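Local atomic coordinates of OsmC family protein (Rhodothermus marinus, PDB entry 5CML), a protein that probably hydrolyses carboxylic esters as a serine esterase, the chain here being the esterase domain of a longer protein that also has an OsmC domain. Residues Ala133-Asp136 / Pro137-Arg141; Val203-Glu206 / Asn207-Cys210. All blocks are in the same frame, centred on the assembly; numbering follows the deposited sequence. Where two conformers were deposited one is given.

Interaction 1: Ala133-Asp136 / Pro137-Arg141; sequences APCD and PAHVR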
ATOM      1  N   ALA A 133       3.339   3.054   7.425  1.00 19.77           N
ATOM      2  CA  ALA A 133       2.265   2.144   7.875  1.00 20.53           C
ATOM      3  C   ALA A 133       2.075   2.166   9.400  1.00 21.09           C
ATOM      4  O   ALA A 133       3.047   2.151  10.150  1.00 21.11           O
ATOM      5  CB  ALA A 133       2.550   0.724   7.427  1.00 20.16           C
ATOM      6  N   PRO A 134       0.814   2.172   9.852  1.00 20.58           N
ATOM      7  CA  PRO A 134       0.556   2.036  11.286  1.00 20.89           C
ATOM      8  C   PRO A 134       0.722   0.582  11.700  1.00 22.63           C
ATOM      9  O   PRO A 134       0.573  -0.297  10.866  1.00 24.61           O
ATOM     10  CB  PRO A 134      -0.876   2.529  11.434  1.00 23.19           C
ATOM     11  CG  PRO A 134      -1.519   2.202  10.137  1.00 23.82           C
ATOM     12  CD  PRO A 134      -0.421   2.389   9.087  1.00 22.95           C
ATOM     13  N   CYS A 135       1.031   0.333  12.968  1.00 24.16           N
ATOM     14  CA  CYS A 135       1.369  -1.016  13.399  0.52 25.78           C
ATOM     15  C   CYS A 135       0.227  -1.725  14.102  1.00 24.84           C
ATOM     16  O   CYS A 135       0.238  -2.950  14.201  1.00 25.48           O
ATOM     17  CB  CYS A 135       2.576  -0.981  14.328  0.52 27.62           C
ATOM     18  SG  CYS A 135       2.251  -0.229  15.928  0.52 28.01           S
ATOM     19  N   ASP A 136      -0.743  -0.960  14.596  1.00 22.05           N
ATOM     20  CA  ASP A 136      -1.799  -1.548  15.411  1.00 21.01           C
ATOM     21  C   ASP A 136      -3.099  -0.739  15.398  1.00 21.70           C
ATOM     22  O   ASP A 136      -3.136   0.390  14.911  1.00 21.91           O
ATOM     23  CB  ASP A 136      -1.291  -1.739  16.856  1.00 22.24           C
ATOM     24  CG  ASP A 136      -0.874  -0.446  17.528  1.00 25.24           C
ATOM     25  OD1 ASP A 136      -1.365   0.645  17.162  1.00 26.47           O
ATOM     26  OD2 ASP A 136      -0.057  -0.532  18.472  1.00 28.65           O
ATOM     27  N   PRO A 137      -4.192  -1.329  15.908  1.00 22.21           N
ATOM     28  CA  PRO A 137      -5.460  -0.598  15.886  1.00 22.89           C
ATOM     29  C   PRO A 137      -5.460   0.724  16.651  1.00 22.39           C
ATOM     30  O   PRO A 137      -6.147   1.642  16.242  1.00 24.06           O
ATOM     31  CB  PRO A 137      -6.437  -1.604  16.523  1.00 23.73           C
ATOM     32  CG  PRO A 137      -5.899  -2.919  16.081  1.00 22.99           C
ATOM     33  CD  PRO A 137      -4.405  -2.765  16.174  1.00 22.13           C
ATOM     34  N   ALA A 138      -4.710   0.843  17.737  1.00 22.30           N
ATOM     35  CA  ALA A 138      -4.718   2.104  18.451  1.00 24.04           C
ATOM     36  C   ALA A 138      -4.240   3.244  17.549  1.00 23.45           C
ATOM     37  O   ALA A 138      -4.804   4.344  17.558  1.00 24.86           O
ATOM     38  CB  ALA A 138      -3.866   2.008  19.721  1.00 24.93           C
ATOM     39  N   HIS A 139      -3.226   2.977  16.736  1.00 22.54           N
ATOM     40  CA  HIS A 139      -2.678   4.024  15.887  1.00 22.50           C
ATOM     41  C   HIS A 139      -3.565   4.250  14.653  1.00 24.45           C
ATOM     42  O   HIS A 139      -3.604   5.349  14.112  1.00 26.62           O
ATOM     43  CB  HIS A 139      -1.232   3.689  15.519  1.00 23.15           C
ATOM     44  CG  HIS A 139      -0.276   3.930  16.647  1.00 25.98           C
ATOM     45  ND1 HIS A 139       0.092   2.946  17.539  1.00 28.97           N
ATOM     46  CD2 HIS A 139       0.366   5.055  17.043  1.00 28.16           C
ATOM     47  CE1 HIS A 139       0.920   3.457  18.436  1.00 30.95           C
ATOM     48  NE2 HIS A 139       1.101   4.735  18.161  1.00 30.11           N
ATOM     49  N   VAL A 140      -4.313   3.240  14.235  1.00 23.85           N
ATOM     50  CA  VAL A 140      -5.338   3.463  13.223  1.00 23.28           C
ATOM     51  C   VAL A 140      -6.504   4.288  13.794  1.00 24.68           C
ATOM     52  O   VAL A 140      -6.996   5.195  13.123  1.00 26.30           O
ATOM     53  CB  VAL A 140      -5.861   2.122  12.644  1.00 22.63           C
ATOM     54  CG1 VAL A 140      -6.994   2.361  11.646  1.00 24.63           C
ATOM     55  CG2 VAL A 140      -4.720   1.384  11.960  1.00 23.94           C
ATOM     56  N   ARG A 141      -6.953   3.979  15.011  1.00 24.71           N
ATOM     57  CA  ARG A 141      -8.042   4.741  15.627  1.00 25.57           C
ATOM     58  C   ARG A 141      -7.756   6.230  15.714  1.00 28.43           C
ATOM     59  O   ARG A 141      -8.670   7.051  15.623  1.00 29.81           O
ATOM     60  CB  ARG A 141      -8.363   4.204  17.021  1.00 26.64           C
ATOM     61  CG  ARG A 141      -9.161   2.928  16.974  1.00 28.05           C
ATOM     62  CD  ARG A 141      -9.770   2.590  18.319  1.00 29.55           C
ATOM     63  NE  ARG A 141      -8.765   2.263  19.326  1.00 30.83           N
ATOM     64  CZ  ARG A 141      -8.256   1.048  19.508  1.00 30.38           C
ATOM     65  NH1 ARG A 141      -8.627   0.031  18.712  1.00 32.06           N
ATOM     66  NH2 ARG A 141      -7.365   0.851  20.468  1.00 29.34           N
TER
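D136 reaches forward over the first turn of helix 137-141 and holds H139 twice, a worked example of an N-cap in which the cap residue also grips a side chain three positions on. The polar contacts converge on one carboxylate oxygen. OD1 of D136 accepts the capping bond from the backbone N of H139 at 3.0 Å, nearly in line with its C-O bond. The same oxygen takes a second bond, from the ring ND1 of H139, at 2.7 Å. This donor comes in on the syn side of the carboxylate, 25° out of its plane. For the imidazole the approach is in plane, so the oxygen sits at the ring edge, and the two flat groups are only 20° apart. With CG of D136 between its own N and carbonyl carbon (chi1 60°), the carboxylate turns toward the helix start. The ND1 bond, in which the ring is the donor, would limit rotation of the imidazole, while the backbone bond caps the helix. Backbone bonding continues the turn: V140 N donates to D136 O at 3.2 Å, and R141 N to P137 O. P137, in the first turn, lacks an N-H to offer.

Apolar contact joins the loop to the helix through two buried side chains, P134 and V140, with A113 and L110 of helix 110-118 packed against them. CG2 of V140, beside its backbone N because CG1 is anti to it, touches CG of P134 at 3.8 Å.

Interaction 2: Val203-Glu206 / Asn207-Cys210; sequences VGIE and NAAC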
ATOM      1  N   VAL A 203       1.268   9.270  11.348  1.00 22.29           N
ATOM      2  CA  VAL A 203       1.584   7.949  11.869  1.00 22.20           C
ATOM      3  C   VAL A 203       3.007   8.013  12.404  1.00 23.85           C
ATOM      4  O   VAL A 203       3.971   8.139  11.638  1.00 22.80           O
ATOM      5  CB  VAL A 203       1.470   6.850  10.792  1.00 21.44           C
ATOM      6  CG1 VAL A 203       1.883   5.514  11.360  1.00 21.62           C
ATOM      7  CG2 VAL A 203       0.041   6.794  10.213  1.00 24.84           C
ATOM      8  N   GLY A 204       3.146   7.984  13.724  1.00 24.36           N
ATOM      9  CA  GLY A 204       4.455   8.159  14.320  1.00 25.65           C
ATOM     10  C   GLY A 204       5.464   7.074  13.964  1.00 24.02           C
ATOM     11  O   GLY A 204       5.119   5.915  13.727  1.00 22.62           O
ATOM     12  N   ILE A 205       6.739   7.457  13.985  1.00 24.29           N
ATOM     13  CA  ILE A 205       7.831   6.569  13.649  1.00 25.07           C
ATOM     14  C   ILE A 205       7.876   5.321  14.554  1.00 24.47           C
ATOM     15  O   ILE A 205       8.373   4.279  14.129  1.00 24.39           O
ATOM     16  CB  ILE A 205       9.180   7.359  13.707  1.00 25.29           C
ATOM     17  CG1 ILE A 205      10.357   6.481  13.348  1.00 26.98           C
ATOM     18  CG2 ILE A 205       9.396   7.960  15.087  1.00 27.28           C
ATOM     19  CD1 ILE A 205      10.489   6.277  11.913  1.00 29.43           C
ATOM     20  N   GLU A 206       7.339   5.405  15.774  1.00 25.14           N
ATOM     21  CA  GLU A 206       7.308   4.234  16.643  1.00 25.13           C
ATOM     22  C   GLU A 206       6.566   3.053  15.985  1.00 22.88           C
ATOM     23  O   GLU A 206       6.838   1.899  16.309  1.00 26.63           O
ATOM     24  CB  GLU A 206       6.676   4.560  18.010  1.00 29.60           C
ATOM     25  CG  GLU A 206       5.221   4.986  17.951  1.00 35.18           C
ATOM     26  CD  GLU A 206       5.036   6.485  17.762  1.00 41.86           C
ATOM     27  OE1 GLU A 206       5.945   7.173  17.220  1.00 41.27           O
ATOM     28  OE2 GLU A 206       3.966   6.978  18.191  1.00 47.07           O
ATOM     29  N   ASN A 207       5.679   3.339  15.023  1.00 22.28           N
ATOM     30  CA  ASN A 207       4.943   2.284  14.320  1.00 21.66           C
ATOM     31  C   ASN A 207       5.884   1.440  13.478  1.00 21.47           C
ATOM     32  O   ASN A 207       5.715   0.228  13.388  1.00 22.09           O
ATOM     33  CB  ASN A 207       3.833   2.872  13.422  1.00 21.99           C
ATOM     34  CG  ASN A 207       2.657   3.386  14.215  1.00 23.16           C
ATOM     35  OD1 ASN A 207       1.705   2.653  14.452  1.00 23.89           O
ATOM     36  ND2 ASN A 207       2.709   4.649  14.619  1.00 22.94           N
ATOM     37  N   ALA A 208       6.912   2.065  12.900  1.00 21.36           N
ATOM     38  CA  ALA A 208       7.871   1.308  12.115  1.00 20.25           C
ATOM     39  C   ALA A 208       8.709   0.405  13.032  1.00 20.39           C
ATOM     40  O   ALA A 208       9.034  -0.713  12.666  1.00 21.20           O
ATOM     41  CB  ALA A 208       8.773   2.255  11.289  1.00 19.87           C
ATOM     42  N   ALA A 209       9.056   0.883  14.228  1.00 21.38           N
ATOM     43  CA  ALA A 209       9.834   0.060  15.155  1.00 22.41           C
ATOM     44  C   ALA A 209       9.011  -1.142  15.609  1.00 22.96           C
ATOM     45  O   ALA A 209       9.517  -2.252  15.737  1.00 23.22           O
ATOM     46  CB  ALA A 209      10.271   0.880  16.350  1.00 24.52           C
ATOM     47  N   CYS A 210       7.724  -0.913  15.827  1.00 23.57           N
ATOM     48  CA  CYS A 210       6.792  -1.944  16.225  0.72 24.66           C
ATOM     49  C   CYS A 210       6.701  -3.039  15.163  1.00 24.41           C
ATOM     50  O   CYS A 210       6.771  -4.228  15.454  1.00 24.81           O
ATOM     51  CB  CYS A 210       5.433  -1.287  16.462  0.72 25.06           C
ATOM     52  SG  CYS A 210       4.105  -2.365  16.862  0.72 28.18           S
TER
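The side chain of N207 folds back over the turn that precedes it and meets V203 at about a right angle, while E206 runs alongside it in the same direction. Its CG lies beside its own backbone N, anti to the carbonyl carbon (chi1 -73°), which carries the amide back toward G204. There ND2 donates to G204 O over 2.9 Å in a nearly straight bond (166°), with the oxygen lying in the amide plane. The same carbonyl oxygen takes the backbone N of N207, also at 2.9 Å, but from well above the carbonyl plane. Two bonds from one residue thus hold G204 O. The other end of the amide is satisfied too: OD1 accepts from the backbone N of C135, so this buried group is bonded at both ends, and the two side-chain bonds together fix its rotation.

CG1 of V203 packs against the amide, 3.5 Å from ND2 of N207. This valine also touches H229, and its backbone N donates to D200; both residues belong to a probable Ser-His-Asp triad. E206 has its CG between its backbone N and carbonyl carbon, which sets that atom 3.4 Å from the backbone N of N207. The chain then bends at chi2, and the carboxylate plane lies 26° from the amide of N207. Further round, A208 N donates to I205 O at 2.9 Å, an i to i+3 bond, and A209 N only weakly. C210 N then bonds to E206 O at 3.0 Å, the regular i to i+4 step. The arrangement is that of a loop winding into helix 206-214 after strand 192-196, in the alpha/beta-hydrolase fold, next to the probable catalytic triad.

Overall arrangement
Interactions 1 and 2 follow one another along the chain, their centres about 9 Å apart on the same side of the domain. Each begins in a loop after a strand of the main mixed sheet, 127-131 for the first and 192-196 for the second, which are neighbours in the sheet, and each leads into a helix. The bond between C135 and N207 joins the two directly. C135 and C210 form a disulfide in an entry of this protein, but SG of C135 and SG of C210 are 3.0 Å apart in the conformers given, too far for a closed bond. Connections from neighbouring strands, far apart in sequence, thus meet near the probable active site of the esterase domain.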